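Local coordinates for hydrogenase 3 maturation protease (Escherichia coli, PDB 2E85), which cleaves a 32-residue peptide from the C-terminus of HycE, the large subunit of hydrogenase 3, during maturation of that enzyme, at residues L9-S14 / L61-A66; A32-W37 / R141-E146; E75-D80 / G150-A155. The protein carries 1 engineered substitution. One frame throughout, in Å; residues are numbered along the deposited sequence.

Contact 1: residues L9-S14 / L61-A66; sequences LCVGNS and LLIVDA. With CA (calcium ion), chain F.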
ATOM      1  N   LEU B   9      13.244   5.314  -8.020  1.00  6.11           N
ATOM      2  CA  LEU B   9      11.782   5.524  -8.191  1.00  6.64           C
ATOM      3  C   LEU B   9      11.542   6.997  -7.991  1.00  6.99           C
ATOM      4  O   LEU B   9      11.836   7.532  -6.926  1.00  7.30           O
ATOM      5  CB  LEU B   9      10.972   4.710  -7.181  1.00  5.08           C
ATOM      6  CG  LEU B   9       9.452   5.023  -7.171  1.00  6.48           C
ATOM      7  CD1 LEU B   9       8.779   4.632  -8.518  1.00  8.83           C
ATOM      8  CD2 LEU B   9       8.721   4.379  -6.024  1.00  7.34           C
ATOM      9  N   CYS B  10      11.034   7.659  -9.033  1.00  6.99           N
ATOM     10  CA  CYS B  10      10.777   9.103  -8.946  1.00  8.01           C
ATOM     11  C   CYS B  10       9.289   9.290  -8.762  1.00  8.13           C
ATOM     12  O   CYS B  10       8.533   8.894  -9.646  1.00  8.90           O
ATOM     13  CB  CYS B  10      11.157   9.829 -10.226  1.00  7.42           C
ATOM     14  SG  CYS B  10      12.960   9.897 -10.491  1.00 11.70           S
ATOM     15  N   VAL B  11       8.885   9.949  -7.676  1.00  8.35           N
ATOM     16  CA  VAL B  11       7.478  10.150  -7.348  1.00  8.41           C
ATOM     17  C   VAL B  11       7.082  11.622  -7.497  1.00  8.22           C
ATOM     18  O   VAL B  11       7.842  12.493  -7.101  1.00  8.08           O
ATOM     19  CB  VAL B  11       7.160   9.666  -5.862  1.00  9.62           C
ATOM     20  CG1 VAL B  11       5.708   9.948  -5.459  1.00 10.28           C
ATOM     21  CG2 VAL B  11       7.513   8.164  -5.678  1.00 10.42           C
ATOM     22  N   GLY B  12       5.900  11.887  -8.055  1.00  6.63           N
ATOM     23  CA  GLY B  12       5.410  13.245  -8.146  1.00  8.81           C
ATOM     24  C   GLY B  12       4.473  13.484  -9.303  1.00 10.49           C
ATOM     25  O   GLY B  12       4.133  12.575 -10.056  1.00 10.54           O
ATOM     26  N   ASN B  13       4.063  14.736  -9.455  1.00 11.57           N
ATOM     27  CA  ASN B  13       3.072  15.094 -10.470  1.00 12.52           C
ATOM     28  C   ASN B  13       3.521  16.411 -11.085  1.00 13.45           C
ATOM     29  O   ASN B  13       3.575  17.412 -10.378  1.00 13.64           O
ATOM     30  CB  ASN B  13       1.703  15.205  -9.803  1.00 12.68           C
ATOM     31  CG  ASN B  13       0.555  15.439 -10.791  1.00 14.54           C
ATOM     32  OD1 ASN B  13       0.762  15.821 -11.946  1.00 14.77           O
ATOM     33  ND2 ASN B  13      -0.661  15.175 -10.332  1.00 17.22           N
ATOM     34  N   SER B  14       3.868  16.404 -12.380  1.00 13.72           N
ATOM     35  CA  SER B  14       4.402  17.599 -13.040  1.00 15.01           C
ATOM     36  C   SER B  14       3.323  18.662 -13.170  1.00 14.96           C
ATOM     37  O   SER B  14       3.635  19.830 -13.438  1.00 15.79           O
ATOM     38  CB  SER B  14       4.934  17.338 -14.452  1.00 15.98           C
ATOM     39  OG  SER B  14       6.007  16.410 -14.497  1.00 19.60           O
ATOM     40  N   LEU B  61      17.550   0.571  -3.735  1.00  7.68           N
ATOM     41  CA  LEU B  61      16.438   1.360  -4.234  1.00  6.38           C
ATOM     42  C   LEU B  61      16.493   2.774  -3.610  1.00  6.82           C
ATOM     43  O   LEU B  61      16.506   2.907  -2.380  1.00  7.84           O
ATOM     44  CB  LEU B  61      15.127   0.713  -3.846  1.00  6.16           C
ATOM     45  CG  LEU B  61      13.874   1.551  -4.181  1.00 10.06           C
ATOM     46  CD1 LEU B  61      13.640   1.675  -5.656  1.00 10.79           C
ATOM     47  CD2 LEU B  61      12.663   0.968  -3.478  1.00  9.22           C
ATOM     48  N   LEU B  62      16.502   3.796  -4.471  1.00  7.44           N
ATOM     49  CA  LEU B  62      16.430   5.200  -4.066  1.00  7.16           C
ATOM     50  C   LEU B  62      15.065   5.733  -4.496  1.00  6.59           C
ATOM     51  O   LEU B  62      14.688   5.592  -5.656  1.00  7.62           O
ATOM     52  CB  LEU B  62      17.520   6.022  -4.770  1.00  7.69           C
ATOM     53  CG  LEU B  62      17.555   7.533  -4.538  1.00  7.98           C
ATOM     54  CD1 LEU B  62      17.600   7.970  -3.048  1.00  8.08           C
ATOM     55  CD2 LEU B  62      18.698   8.169  -5.288  1.00  9.02           C
ATOM     56  N   ILE B  63      14.377   6.381  -3.571  1.00  6.07           N
ATOM     57  CA  ILE B  63      13.074   6.981  -3.870  1.00  6.54           C
ATOM     58  C   ILE B  63      13.225   8.466  -3.678  1.00  7.22           C
ATOM     59  O   ILE B  63      13.726   8.896  -2.633  1.00  7.69           O
ATOM     60  CB  ILE B  63      12.003   6.459  -2.892  1.00  7.02           C
ATOM     61  CG1 ILE B  63      11.898   4.940  -3.008  1.00  6.48           C
ATOM     62  CG2 ILE B  63      10.642   7.109  -3.157  1.00  7.18           C
ATOM     63  CD1 ILE B  63      11.165   4.254  -1.857  1.00 14.79           C
ATOM     64  N   VAL B  64      12.815   9.242  -4.680  1.00  7.56           N
ATOM     65  CA  VAL B  64      12.922  10.697  -4.623  1.00  7.51           C
ATOM     66  C   VAL B  64      11.525  11.295  -4.791  1.00  7.30           C
ATOM     67  O   VAL B  64      10.824  10.989  -5.763  1.00  6.34           O
ATOM     68  CB  VAL B  64      13.838  11.247  -5.745  1.00  8.07           C
ATOM     69  CG1 VAL B  64      13.711  12.795  -5.865  1.00  6.96           C
ATOM     70  CG2 VAL B  64      15.315  10.756  -5.554  1.00  6.79           C
ATOM     71  N   ASP B  65      11.142  12.168  -3.860  1.00  7.94           N
ATOM     72  CA  ASP B  65       9.789  12.712  -3.847  1.00  9.14           C
ATOM     73  C   ASP B  65       9.819  14.094  -3.219  1.00  9.01           C
ATOM     74  O   ASP B  65      10.486  14.295  -2.215  1.00  9.21           O
ATOM     75  CB  ASP B  65       8.888  11.790  -3.013  1.00  9.69           C
ATOM     76  CG  ASP B  65       7.389  12.139  -3.128  1.00 14.25           C
ATOM     77  OD1 ASP B  65       7.006  12.990  -3.939  1.00 18.49           O
ATOM     78  OD2 ASP B  65       6.575  11.505  -2.424  1.00 24.89           O
ATOM     79  N   ALA B  66       9.089  15.046  -3.796  1.00  9.53           N
ATOM     80  CA  ALA B  66       8.854  16.305  -3.150  1.00  9.05           C
ATOM     81  C   ALA B  66       7.959  16.011  -1.920  1.00 10.85           C
ATOM     82  O   ALA B  66       6.916  15.355  -2.052  1.00 11.17           O
ATOM     83  CB  ALA B  66       8.124  17.253  -4.105  1.00 10.42           C
TER
HETATM   84 CA    CA F1004       5.167  14.368  -3.726  1.00 19.65          CA
HETATM   85  O   HOH W   1       8.144  14.859  -6.686  1.00 16.82           O
HETATM   86  O   HOH W   2       4.468  13.019  -1.853  1.00 36.07           O
HETATM   87  O   HOH W   3       3.844  12.335  -3.996  1.00 13.31           O
HETATM   88  O   HOH W   4       3.589  15.424  -2.519  1.00 26.83           O
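Two neighbouring parallel strands in the middle of the mixed sheet of this peptidase A31 family member meet here, with a metal site at their C-terminal ends. Three nearly straight backbone bonds join them: Leu-9 N to Leu-62 O (2.8 Å), Val-64 N to Leu-9 O (3.0 Å) and Val-11 N to Val-64 O (2.9 Å). Cys-10 and Val-64 turn to one face, against Leu-25 of helix 21-31. On the other, buried Leu-9, Val-11 and Ile-63 supply branched apolar groups, while Asp-65 at the C-terminal end supplies a metal ligand. Val-11 and Ile-63 lie alongside each other, their CG2 methyls 4.2 Å apart. Next after Val-11 is Gly-12, at whose backbone angles a CB would jam against the carbonyl O of Val-11. Asp-65 and Asp-19 probably bind nickel, as in related proteases; in this crystal both hold calcium, together with Ala-66 O. With CG anti to its backbone N (chi1 -170°), Asp-65 crosses Val-11 obliquely, and its OD2 lies 3.5 Å from Val-11 CG1. Asp-65 OD1 binds the ion at 2.3 Å, and Asp-65 OD2 accepts a 2.7 Å hydrogen bond from a water that is itself a calcium ligand.

Contact 2: residues A32-W37 / R141-E146; sequences APKGNW and RLEGWE. With CA (calcium ion), chain H.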
ATOM      1  N   ALA B  32      20.069  12.304 -20.099  1.00 11.90           N
ATOM      2  CA  ALA B  32      21.490  12.159 -19.814  1.00 11.31           C
ATOM      3  C   ALA B  32      21.657  11.235 -18.598  1.00 11.27           C
ATOM      4  O   ALA B  32      21.732  11.706 -17.464  1.00 11.68           O
ATOM      5  CB  ALA B  32      22.144  13.522 -19.578  1.00 11.13           C
ATOM      6  N   PRO B  33      21.676   9.918 -18.829  1.00 11.25           N
ATOM      7  CA  PRO B  33      21.799   8.965 -17.713  1.00 11.26           C
ATOM      8  C   PRO B  33      22.996   9.176 -16.802  1.00 12.24           C
ATOM      9  O   PRO B  33      24.086   9.530 -17.260  1.00 11.98           O
ATOM     10  CB  PRO B  33      21.890   7.607 -18.422  1.00 11.31           C
ATOM     11  CG  PRO B  33      21.086   7.825 -19.686  1.00 12.35           C
ATOM     12  CD  PRO B  33      21.494   9.216 -20.116  1.00 10.74           C
ATOM     13  N   LYS B  34      22.762   8.958 -15.513  1.00 12.35           N
ATOM     14  CA  LYS B  34      23.803   9.012 -14.508  1.00 13.55           C
ATOM     15  C   LYS B  34      23.837   7.715 -13.718  1.00 14.42           C
ATOM     16  O   LYS B  34      22.789   7.223 -13.277  1.00 14.33           O
ATOM     17  CB  LYS B  34      23.584  10.210 -13.586  1.00 13.29           C
ATOM     18  CG  LYS B  34      23.824  11.574 -14.273  1.00 13.71           C
ATOM     19  CD  LYS B  34      25.323  11.880 -14.475  1.00 16.08           C
ATOM     20  CE  LYS B  34      25.557  13.265 -15.093  1.00 13.90           C
ATOM     21  NZ  LYS B  34      27.003  13.597 -15.176  1.00 18.01           N
ATOM     22  N   GLY B  35      25.035   7.165 -13.533  1.00 14.53           N
ATOM     23  CA  GLY B  35      25.194   5.956 -12.726  1.00 15.31           C
ATOM     24  C   GLY B  35      24.582   4.738 -13.378  1.00 15.21           C
ATOM     25  O   GLY B  35      24.435   4.686 -14.616  1.00 15.53           O
ATOM     26  N   ASN B  36      24.243   3.743 -12.556  1.00 14.60           N
ATOM     27  CA  ASN B  36      23.713   2.480 -13.082  1.00 14.96           C
ATOM     28  C   ASN B  36      22.211   2.361 -12.849  1.00 14.41           C
ATOM     29  O   ASN B  36      21.636   1.305 -13.022  1.00 15.24           O
ATOM     30  CB  ASN B  36      24.450   1.277 -12.453  1.00 15.93           C
ATOM     31  CG  ASN B  36      25.929   1.252 -12.804  1.00 18.14           C
ATOM     32  OD1 ASN B  36      26.795   1.090 -11.922  1.00 24.23           O
ATOM     33  ND2 ASN B  36      26.235   1.424 -14.073  1.00 20.88           N
ATOM     34  N   TRP B  37      21.569   3.469 -12.497  1.00 12.48           N
ATOM     35  CA  TRP B  37      20.168   3.432 -12.053  1.00 10.79           C
ATOM     36  C   TRP B  37      19.211   3.081 -13.190  1.00 10.44           C
ATOM     37  O   TRP B  37      19.287   3.667 -14.276  1.00 11.30           O
ATOM     38  CB  TRP B  37      19.765   4.800 -11.476  1.00 10.16           C
ATOM     39  CG  TRP B  37      20.664   5.244 -10.312  1.00 10.36           C
ATOM     40  CD1 TRP B  37      21.800   6.022 -10.397  1.00  9.98           C
ATOM     41  CD2 TRP B  37      20.497   4.929  -8.924  1.00 10.22           C
ATOM     42  NE1 TRP B  37      22.349   6.191  -9.149  1.00  9.62           N
ATOM     43  CE2 TRP B  37      21.574   5.540  -8.225  1.00  8.50           C
ATOM     44  CE3 TRP B  37      19.552   4.177  -8.197  1.00  7.66           C
ATOM     45  CZ2 TRP B  37      21.724   5.439  -6.816  1.00  8.03           C
ATOM     46  CZ3 TRP B  37      19.705   4.068  -6.811  1.00  9.76           C
ATOM     47  CH2 TRP B  37      20.770   4.701  -6.140  1.00 10.03           C
ATOM     48  N   ARG B 141      24.458  13.788  -8.000  1.00 12.69           N
ATOM     49  CA  ARG B 141      25.030  12.836  -7.049  1.00 11.86           C
ATOM     50  C   ARG B 141      24.744  11.406  -7.430  1.00 11.02           C
ATOM     51  O   ARG B 141      25.253  10.495  -6.797  1.00  9.69           O
ATOM     52  CB  ARG B 141      24.602  13.137  -5.619  1.00 13.06           C
ATOM     53  CG  ARG B 141      25.145  14.510  -5.244  1.00 16.89           C
ATOM     54  CD  ARG B 141      25.676  14.656  -3.877  1.00 17.83           C
ATOM     55  NE  ARG B 141      25.611  16.070  -3.583  1.00 21.12           N
ATOM     56  CZ  ARG B 141      25.322  16.562  -2.396  1.00 23.74           C
ATOM     57  NH1 ARG B 141      25.143  15.722  -1.380  1.00 22.28           N
ATOM     58  NH2 ARG B 141      25.241  17.882  -2.225  1.00 23.68           N
ATOM     59  N   LEU B 142      23.922  11.205  -8.461  1.00 10.39           N
ATOM     60  CA  LEU B 142      23.538   9.824  -8.854  1.00 10.29           C
ATOM     61  C   LEU B 142      24.736   8.983  -9.314  1.00 11.58           C
ATOM     62  O   LEU B 142      24.824   7.789  -9.030  1.00 10.95           O
ATOM     63  CB  LEU B 142      22.450   9.833  -9.932  1.00  9.80           C
ATOM     64  CG  LEU B 142      21.064  10.315  -9.549  1.00  8.80           C
ATOM     65  CD1 LEU B 142      20.141  10.374 -10.765  1.00  8.00           C
ATOM     66  CD2 LEU B 142      20.411   9.455  -8.427  1.00 10.76           C
ATOM     67  N   GLU B 143      25.664   9.613 -10.026  1.00 12.51           N
ATOM     68  CA  GLU B 143      26.817   8.870 -10.485  1.00 13.97           C
ATOM     69  C   GLU B 143      27.754   8.623  -9.309  1.00 14.73           C
ATOM     70  O   GLU B 143      28.145   9.550  -8.611  1.00 15.74           O
ATOM     71  CB  GLU B 143      27.528   9.635 -11.581  1.00 14.48           C
ATOM     72  CG  GLU B 143      28.875   9.022 -11.916  1.00 16.13           C
ATOM     73  CD  GLU B 143      29.550   9.773 -13.012  1.00 22.10           C
ATOM     74  OE1 GLU B 143      28.876  10.048 -14.032  1.00 22.41           O
ATOM     75  OE2 GLU B 143      30.754  10.091 -12.859  1.00 22.03           O
ATOM     76  N   GLY B 144      28.081   7.365  -9.057  1.00 15.58           N
ATOM     77  CA  GLY B 144      28.948   7.055  -7.929  1.00 15.45           C
ATOM     78  C   GLY B 144      28.335   7.225  -6.545  1.00 15.52           C
ATOM     79  O   GLY B 144      29.056   7.213  -5.543  1.00 16.49           O
ATOM     80  N   TRP B 145      27.011   7.391  -6.481  1.00 14.66           N
ATOM     81  CA  TRP B 145      26.269   7.419  -5.213  1.00 14.81           C
ATOM     82  C   TRP B 145      26.719   6.349  -4.231  1.00 15.07           C
ATOM     83  O   TRP B 145      26.770   5.187  -4.563  1.00 13.96           O
ATOM     84  CB  TRP B 145      24.782   7.204  -5.490  1.00 13.53           C
ATOM     85  CG  TRP B 145      23.913   7.361  -4.297  1.00 12.70           C
ATOM     86  CD1 TRP B 145      23.790   6.502  -3.223  1.00 12.05           C
ATOM     87  CD2 TRP B 145      23.003   8.431  -4.057  1.00 12.89           C
ATOM     88  NE1 TRP B 145      22.876   6.996  -2.332  1.00 13.64           N
ATOM     89  CE2 TRP B 145      22.361   8.168  -2.824  1.00 10.74           C
ATOM     90  CE3 TRP B 145      22.656   9.579  -4.772  1.00 12.31           C
ATOM     91  CZ2 TRP B 145      21.420   9.033  -2.280  1.00 12.22           C
ATOM     92  CZ3 TRP B 145      21.712  10.425  -4.243  1.00 13.38           C
ATOM     93  CH2 TRP B 145      21.090  10.140  -3.009  1.00 12.47           C
ATOM     94  N   GLU B 146      27.015   6.760  -3.001  1.00 15.86           N
ATOM     95  CA  GLU B 146      27.391   5.826  -1.950  1.00 17.89           C
ATOM     96  C   GLU B 146      26.698   6.278  -0.699  1.00 17.17           C
ATOM     97  O   GLU B 146      26.558   7.490  -0.467  1.00 16.75           O
ATOM     98  CB  GLU B 146      28.913   5.816  -1.726  1.00 18.76           C
ATOM     99  CG  GLU B 146      29.760   5.424  -2.969  1.00 23.76           C
ATOM    100  CD  GLU B 146      29.664   3.948  -3.371  1.00 30.41           C
ATOM    101  OE1 GLU B 146      28.615   3.297  -3.147  1.00 34.03           O
ATOM    102  OE2 GLU B 146      30.660   3.433  -3.935  1.00 33.44           O
TER
HETATM  103 CA    CA H1006      30.632  11.023 -15.345  1.00 21.91          CA
HETATM  104  O   HOH W   5      29.934  12.907 -14.147  1.00 28.99           O
HETATM  105  O   HOH W   6      28.398  11.664 -16.765  1.00 15.30           O
HETATM  106  O   HOH W   7      27.254   8.279 -14.744  1.00 25.09           O
HETATM  107  O   HOH W   8      31.012   9.870 -16.928  1.00 25.56           O
HETATM  108  O   HOH W   9      31.229  12.930 -16.639  1.00 27.72           O
HETATM  109  O   HOH W  10      32.975  11.336 -14.774  1.00 19.44           O
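Trp-37, Leu-142 and Lys-34 bury the most surface where the loop ahead of strand 38-43 meets the turn that follows helix 129-141. The indole of Trp-37, its CG anti to the carbonyl carbon, is pinned in three ways. Trp-37 NE1 gives a hydrogen bond of 2.9 Å to Leu-142 O, at 166° and in the plane of the ring, although the donor stands above the plane of the carbonyl. Leu-142 CD2 lies over one face of the indole, 4.1 Å from the centroid of the five-membered ring, as a CH-pi contact. The benzo edge of Trp-37 points into the face of Trp-145 in a T-shaped pair, with planes at 86°, and Trp-37 CZ2 comes 3.8 Å from Trp-145 CB. Tryptophan suits this place because it offers one N-H to a backbone oxygen and a broad apolar surface to Leu-142 and Trp-145, and it also packs on Leu-8 and Leu-62 of the sheet. Leu-142 is shared: its CB also meets Lys-34 CB at 3.8 Å. The lysine chain then bends at chi2, so that its ammonium reaches the hydration shell of a calcium ion held by both carboxylate oxygens of Glu-143. Lys-34 NZ donates to one of the calcium-bound waters (2.9 Å) and does not touch the carboxylate itself. A separate water ties Gly-35 N to Glu-143 OE1. Gly-35 has positive phi, and a CB on it would strike Leu-142 O. Leu-142 O takes a second, weak bond from Trp-145 N, which closes residues 142-145 as a type II beta turn with glycine at its third position, Gly-144, where positive phi is usual.

Contact 3: residues E75-D80 / G150-A155; sequences EIRIID and GFAQLA
The backbone of the C-terminal tail fastens to strand 76-78, at one edge of the sheet, through Ile-78, which uses both of its peptide polar atoms. Ile-78 N donates to Ala-152 O (2.9 Å, in the carbonyl plane), and Leu-154 N donates to Ile-78 O at 2.8 Å, from above the carbonyl plane. Arg-77 and Ile-79 instead bond their backbones to Gly-115 and Phe-113 of strand 111-116, so successive residues serve opposite neighbours. Ile-76 O has two donors: a water, which also accepts from Ala-152 N, and Arg-77 NH1 at 3.0 Å. The same Arg-77 NH1 forms a salt bridge of 2.9 Å with Glu-75 OE1, in the guanidinium plane and on the anti lone pair of the carboxylate. Arg-77 NE donates at 3.1 Å to another water, which accepts from Ala-155 N as well. An alanine in place of Arg-77 would remove the salt bridge to Glu-75 and the second donor to Ile-76 O, and would probably weaken the hold on the tail by losing the water link to Ala-155 N and the CD contact with Ala-152. Phe-151 offers a flat face to a methyl: Ile-76 CG2 sits over it, 3.8 Å from the ring centroid, while Arg-141 makes a cation-pi contact with the same ring. Asp-80, whose OD1 accepts from Asp-82 N, is the N-cap of helix 81-86. With a single bridge, and end-to-end directions 62° apart, the two segments do not pair as regular strands: an irregular tail is docked on a sheet edge, at the one strand antiparallel to the rest.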
ATOM      1  N   GLU B  75      15.429  22.437   0.230  1.00  9.37           N
ATOM      2  CA  GLU B  75      16.223  21.602   1.139  1.00  9.46           C
ATOM      3  C   GLU B  75      15.976  20.115   0.791  1.00  8.70           C
ATOM      4  O   GLU B  75      14.837  19.705   0.474  1.00  7.93           O
ATOM      5  CB  GLU B  75      15.903  21.872   2.616  1.00 10.77           C
ATOM      6  CG  GLU B  75      16.355  23.247   3.118  1.00 14.82           C
ATOM      7  CD  GLU B  75      17.871  23.438   3.058  1.00 22.72           C
ATOM      8  OE1 GLU B  75      18.623  22.495   3.411  1.00 23.02           O
ATOM      9  OE2 GLU B  75      18.322  24.541   2.667  1.00 25.51           O
ATOM     10  N   ILE B  76      17.048  19.332   0.888  1.00  7.94           N
ATOM     11  CA  ILE B  76      17.037  17.906   0.546  1.00  7.40           C
ATOM     12  C   ILE B  76      17.395  17.141   1.816  1.00  8.08           C
ATOM     13  O   ILE B  76      18.403  17.478   2.452  1.00  7.79           O
ATOM     14  CB  ILE B  76      18.162  17.591  -0.485  1.00  8.98           C
ATOM     15  CG1 ILE B  76      17.850  18.271  -1.810  1.00  8.59           C
ATOM     16  CG2 ILE B  76      18.258  16.082  -0.793  1.00  8.49           C
ATOM     17  CD1 ILE B  76      19.049  18.451  -2.743  1.00 14.79           C
ATOM     18  N   ARG B  77      16.608  16.113   2.182  1.00  6.88           N
ATOM     19  CA  ARG B  77      16.963  15.277   3.343  1.00  7.35           C
ATOM     20  C   ARG B  77      16.621  13.834   3.090  1.00  8.10           C
ATOM     21  O   ARG B  77      15.707  13.541   2.338  1.00  7.55           O
ATOM     22  CB  ARG B  77      16.226  15.690   4.619  1.00  7.17           C
ATOM     23  CG  ARG B  77      16.413  17.134   5.084  1.00  9.23           C
ATOM     24  CD  ARG B  77      17.755  17.333   5.765  1.00 10.94           C
ATOM     25  NE  ARG B  77      17.847  18.670   6.357  1.00 12.01           N
ATOM     26  CZ  ARG B  77      18.139  19.796   5.692  1.00 13.28           C
ATOM     27  NH1 ARG B  77      18.345  19.808   4.380  1.00 10.59           N
ATOM     28  NH2 ARG B  77      18.214  20.940   6.366  1.00 14.51           N
ATOM     29  N   ILE B  78      17.384  12.930   3.715  1.00  7.49           N
ATOM     30  CA  ILE B  78      17.010  11.544   3.775  1.00  9.72           C
ATOM     31  C   ILE B  78      16.121  11.344   4.990  1.00 10.03           C
ATOM     32  O   ILE B  78      16.474  11.780   6.101  1.00 11.37           O
ATOM     33  CB  ILE B  78      18.231  10.641   3.968  1.00  9.73           C
ATOM     34  CG1 ILE B  78      19.328  10.918   2.901  1.00 11.22           C
ATOM     35  CG2 ILE B  78      17.782   9.180   4.107  1.00 12.92           C
ATOM     36  CD1 ILE B  78      20.215  11.987   3.327  1.00 14.79           C
ATOM     37  N   ILE B  79      14.985  10.693   4.775  1.00  8.90           N
ATOM     38  CA  ILE B  79      14.042  10.430   5.862  1.00 10.70           C
ATOM     39  C   ILE B  79      14.133   8.984   6.314  1.00 11.00           C
ATOM     40  O   ILE B  79      13.916   8.033   5.534  1.00 10.94           O
ATOM     41  CB  ILE B  79      12.600  10.744   5.522  1.00 11.71           C
ATOM     42  CG1 ILE B  79      12.490  12.103   4.840  1.00 10.65           C
ATOM     43  CG2 ILE B  79      11.737  10.654   6.810  1.00 11.51           C
ATOM     44  CD1 ILE B  79      13.390  13.225   5.268  1.00 14.79           C
ATOM     45  N   ASP B  80      14.511   8.809   7.572  1.00 13.99           N
ATOM     46  CA  ASP B  80      14.633   7.482   8.159  1.00 15.89           C
ATOM     47  C   ASP B  80      13.275   6.766   8.149  1.00 16.53           C
ATOM     48  O   ASP B  80      12.242   7.382   8.456  1.00 14.69           O
ATOM     49  CB  ASP B  80      15.156   7.635   9.588  1.00 16.63           C
ATOM     50  CG  ASP B  80      15.441   6.309  10.266  1.00 21.73           C
ATOM     51  OD1 ASP B  80      14.493   5.582  10.627  1.00 25.38           O
ATOM     52  OD2 ASP B  80      16.642   6.006  10.473  1.00 27.17           O
ATOM     53  N   GLY B 150      25.671  11.686   0.555  1.00 15.42           N
ATOM     54  CA  GLY B 150      26.175  12.871   1.235  1.00 15.12           C
ATOM     55  C   GLY B 150      25.099  13.819   1.761  1.00 14.42           C
ATOM     56  O   GLY B 150      25.404  14.918   2.212  1.00 14.18           O
ATOM     57  N   PHE B 151      23.843  13.401   1.685  1.00 13.98           N
ATOM     58  CA  PHE B 151      22.749  14.219   2.201  1.00 13.75           C
ATOM     59  C   PHE B 151      22.486  13.988   3.689  1.00 13.92           C
ATOM     60  O   PHE B 151      22.728  12.884   4.230  1.00 13.92           O
ATOM     61  CB  PHE B 151      21.472  13.992   1.384  1.00 13.34           C
ATOM     62  CG  PHE B 151      21.607  14.414  -0.054  1.00 11.30           C
ATOM     63  CD1 PHE B 151      21.705  15.756  -0.389  1.00 11.61           C
ATOM     64  CD2 PHE B 151      21.717  13.447  -1.058  1.00 13.42           C
ATOM     65  CE1 PHE B 151      21.841  16.155  -1.739  1.00 11.77           C
ATOM     66  CE2 PHE B 151      21.847  13.813  -2.396  1.00 12.34           C
ATOM     67  CZ  PHE B 151      21.924  15.165  -2.744  1.00 11.08           C
ATOM     68  N   ALA B 152      21.984  15.030   4.350  1.00 13.20           N
ATOM     69  CA  ALA B 152      21.666  14.960   5.790  1.00 13.49           C
ATOM     70  C   ALA B 152      20.361  14.233   6.055  1.00 13.07           C
ATOM     71  O   ALA B 152      19.442  14.276   5.237  1.00 12.99           O
ATOM     72  CB  ALA B 152      21.579  16.332   6.391  1.00 12.82           C
ATOM     73  N   GLN B 153      20.288  13.587   7.216  1.00 13.97           N
ATOM     74  CA  GLN B 153      19.054  12.993   7.710  1.00 15.22           C
ATOM     75  C   GLN B 153      18.105  14.087   8.160  1.00 14.80           C
ATOM     76  O   GLN B 153      18.564  15.034   8.805  1.00 15.09           O
ATOM     77  CB  GLN B 153      19.398  12.101   8.901  1.00 15.92           C
ATOM     78  CG  GLN B 153      18.245  11.246   9.368  1.00 22.25           C
ATOM     79  CD  GLN B 153      17.991  10.090   8.440  1.00 29.44           C
ATOM     80  OE1 GLN B 153      16.966  10.048   7.766  1.00 33.61           O
ATOM     81  NE2 GLN B 153      18.944   9.151   8.369  1.00 31.82           N
ATOM     82  N   LEU B 154      16.810  13.983   7.812  1.00 14.54           N
ATOM     83  CA  LEU B 154      15.778  14.858   8.360  1.00 14.69           C
ATOM     84  C   LEU B 154      15.755  14.682   9.863  1.00 15.05           C
ATOM     85  O   LEU B 154      15.719  13.556  10.357  1.00 13.46           O
ATOM     86  CB  LEU B 154      14.365  14.515   7.837  1.00 14.18           C
ATOM     87  CG  LEU B 154      13.212  15.502   7.560  1.00 16.09           C
ATOM     88  CD1 LEU B 154      11.852  14.871   7.718  1.00 13.13           C
ATOM     89  CD2 LEU B 154      13.240  16.945   8.150  1.00 11.74           C
ATOM     90  N   ALA B 155      15.797  15.803  10.577  1.00 17.28           N
ATOM     91  CA  ALA B 155      15.619  15.789  12.024  1.00 20.62           C
ATOM     92  C   ALA B 155      14.163  15.890  12.421  1.00 23.31           C
ATOM     93  O   ALA B 155      13.557  16.954  12.299  1.00 25.34           O
ATOM     94  CB  ALA B 155      16.433  16.919  12.657  1.00 20.70           C
TER
HETATM   95  O   HOH W  11      21.266  17.451   2.960  1.00 16.32           O
HETATM   96  O   HOH W  12      16.763  18.588   9.267  1.00 10.32           O

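Overall arrangement
Contact 1 is the core of the fold, close to the centre of the chain and almost wholly buried; contacts 2 and 3 lie further out and are partly exposed. Leu-62 of strand 60-66 joins contact 1 to contact 2 by packing on Trp-37, Leu-142 and Trp-145. Contacts 2 and 3 meet where Trp-145 and Arg-141 pack on Phe-151, whereas contacts 1 and 3 share only the sheet and do not touch. The chemistry follows place: regular strand pairing ending in a hydrated metal site at 9-14/61-66, indole packing with a hydrated surface ion at 32-37/141-146, and sparse backbone bonds supplemented by water and a salt bridge at 75-80/150-155.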